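PDB 7DMB: putative methyltransferase from Emericella variicolor, which probably transfers methyl groups from S-adenosylmethionine as a trans-acting partner of a polyketide synthase in calbistrin biosynthesis. Local coordinates for residues 199-204 against 273-278. Sequence-based numbering, arbitrary orientation.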
loop_
_atom_site.group_PDB
_atom_site.type_symbol
_atom_site.label_atom_id
_atom_site.label_comp_id
_atom_site.label_asym_id
_atom_site.label_seq_id
_atom_site.Cartn_x
_atom_site.Cartn_y
_atom_site.Cartn_z
ATOM N N GLY A 199 19.760 15.546 -10.917
ATOM C CA GLY A 199 20.250 14.295 -11.465
ATOM C C GLY A 199 19.900 13.102 -10.594
ATOM O O GLY A 199 20.626 12.098 -10.569
ATOM N N LEU A 200 18.774 13.207 -9.889
ATOM C CA LEU A 200 18.393 12.219 -8.887
ATOM C C LEU A 200 18.493 10.800 -9.440
ATOM O O LEU A 200 18.028 10.511 -10.547
ATOM C CB LEU A 200 16.965 12.508 -8.403
ATOM C CG LEU A 200 16.626 12.186 -6.942
ATOM C CD1 LEU A 200 17.411 13.069 -5.976
ATOM C CD2 LEU A 200 15.107 12.282 -6.696
ATOM N N ARG A 201 19.139 9.924 -8.677
ATOM C CA ARG A 201 19.145 8.490 -8.951
ATOM C C ARG A 201 18.094 7.846 -8.046
ATOM O O ARG A 201 18.229 7.862 -6.819
ATOM C CB ARG A 201 20.546 7.916 -8.727
ATOM C CG ARG A 201 21.613 8.600 -9.609
ATOM C CD ARG A 201 23.041 8.298 -9.161
ATOM N NE ARG A 201 23.292 8.717 -7.779
ATOM C CZ ARG A 201 24.345 8.335 -7.053
ATOM N NH1 ARG A 201 25.255 7.530 -7.584
ATOM N NH2 ARG A 201 24.492 8.748 -5.794
ATOM N N ILE A 202 17.021 7.332 -8.649
ATOM C CA ILE A 202 15.863 6.811 -7.921
ATOM C C ILE A 202 15.720 5.328 -8.233
ATOM O O ILE A 202 15.877 4.912 -9.388
ATOM C CB ILE A 202 14.533 7.522 -8.269
ATOM C CG1 ILE A 202 14.580 9.008 -7.986
ATOM C CG2 ILE A 202 13.364 6.927 -7.466
ATOM C CD1 ILE A 202 14.546 9.827 -9.255
ATOM N N LEU A 203 15.411 4.538 -7.204
ATOM C CA LEU A 203 15.038 3.143 -7.371
ATOM C C LEU A 203 13.729 2.925 -6.629
ATOM O O LEU A 203 13.603 3.334 -5.470
ATOM C CB LEU A 203 16.120 2.201 -6.838
ATOM C CG LEU A 203 15.930 0.702 -7.105
ATOM C CD1 LEU A 203 17.249 0.054 -7.529
ATOM C CD2 LEU A 203 15.365 0.015 -5.885
ATOM N N GLU A 204 12.751 2.298 -7.275
ATOM C CA GLU A 204 11.513 1.939 -6.577
ATOM C C GLU A 204 11.441 0.423 -6.372
ATOM O O GLU A 204 11.549 -0.349 -7.337
ATOM C CB GLU A 204 10.275 2.444 -7.320
ATOM C CG GLU A 204 8.973 1.975 -6.679
ATOM C CD GLU A 204 7.780 2.598 -7.331
ATOM O OE1 GLU A 204 7.987 3.362 -8.305
ATOM O OE2 GLU A 204 6.642 2.330 -6.881
ATOM N N ALA A 273 25.984 -1.004 -4.630
ATOM C CA ALA A 273 25.803 -0.455 -3.292
ATOM C C ALA A 273 26.032 1.052 -3.291
ATOM O O ALA A 273 26.975 1.555 -3.905
ATOM C CB ALA A 273 26.761 -1.128 -2.314
ATOM N N GLY A 274 25.153 1.773 -2.595
ATOM C CA GLY A 274 25.316 3.202 -2.402
ATOM C C GLY A 274 25.134 4.053 -3.638
ATOM O O GLY A 274 25.586 5.203 -3.658
ATOM N N ALA A 275 24.473 3.533 -4.671
ATOM C CA ALA A 275 24.387 4.209 -5.955
ATOM C C ALA A 275 23.063 4.939 -6.161
ATOM O O ALA A 275 22.738 5.309 -7.298
ATOM C CB ALA A 275 24.615 3.200 -7.082
ATOM N N TYR A 276 22.305 5.187 -5.099
ATOM C CA TYR A 276 20.978 5.763 -5.251
ATOM C C TYR A 276 20.733 6.810 -4.181
ATOM O O TYR A 276 21.114 6.638 -3.015
ATOM C CB TYR A 276 19.895 4.670 -5.206
ATOM C CG TYR A 276 20.019 3.710 -6.376
ATOM C CD1 TYR A 276 19.496 4.033 -7.630
ATOM C CD2 TYR A 276 20.687 2.500 -6.237
ATOM C CE1 TYR A 276 19.632 3.147 -8.726
ATOM C CE2 TYR A 276 20.825 1.622 -7.310
ATOM C CZ TYR A 276 20.302 1.954 -8.551
ATOM O OH TYR A 276 20.432 1.065 -9.585
ATOM N N ASP A 277 20.082 7.892 -4.592
ATOM C CA ASP A 277 19.785 8.998 -3.699
ATOM C C ASP A 277 18.466 8.795 -2.975
ATOM O O ASP A 277 18.334 9.179 -1.810
ATOM C CB ASP A 277 19.758 10.299 -4.496
ATOM C CG ASP A 277 20.996 10.466 -5.330
ATOM O OD1 ASP A 277 22.093 10.408 -4.725
ATOM O OD2 ASP A 277 20.883 10.599 -6.575
ATOM N N VAL A 278 17.480 8.215 -3.651
ATOM C CA VAL A 278 16.155 8.004 -3.079
ATOM C C VAL A 278 15.701 6.603 -3.462
ATOM O O VAL A 278 15.771 6.216 -4.636
ATOM C CB VAL A 278 15.128 9.059 -3.553
ATOM C CG1 VAL A 278 13.771 8.841 -2.871
ATOM C CG2 VAL A 278 15.631 10.480 -3.266
#
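Arg201 and Asp277 illustrate how a charged pair can fasten two neighbouring parallel strands. Along the arginine, CB and CG pass Asp277 OD2, Arg201 CD lies 3.5 Å from Ala275 O, and NE reaches back to Asp277 OD2. A bend at chi3 (-59°) turns the guanidinium so that NE and NH2 grip the carboxylate side-on; the salt bridge from Arg201 NH2 to Asp277 OD1 measures 3.1 Å. Both acceptors lie close to the guanidinium plane, but the two planes are twisted 43° apart. Ala275 O lies over one face of the guanidinium, toward its rim, near CZ and NH1, without a hydrogen bond. Asp277 OD2 also takes the backbone N of Arg201 at 2.8 Å, on its anti side, and OD1 is shared with Gln303. Arg201 O in turn accepts from the backbone N of both Asp277 and Val278, after which Leu203 N bonds to Val278 O at 3.1 Å. Farther along, Leu203 CD1 rests over one face of the Tyr276 ring in a CH-pi contact, 4.0 Å from its centroid, near Val233 and Leu301. Strands 200-205 and 276-282, which meet here, are the first and fourth in the 3-2-1-4-5-7-6 order, the signature of the Rossmann-like class I methyltransferase fold.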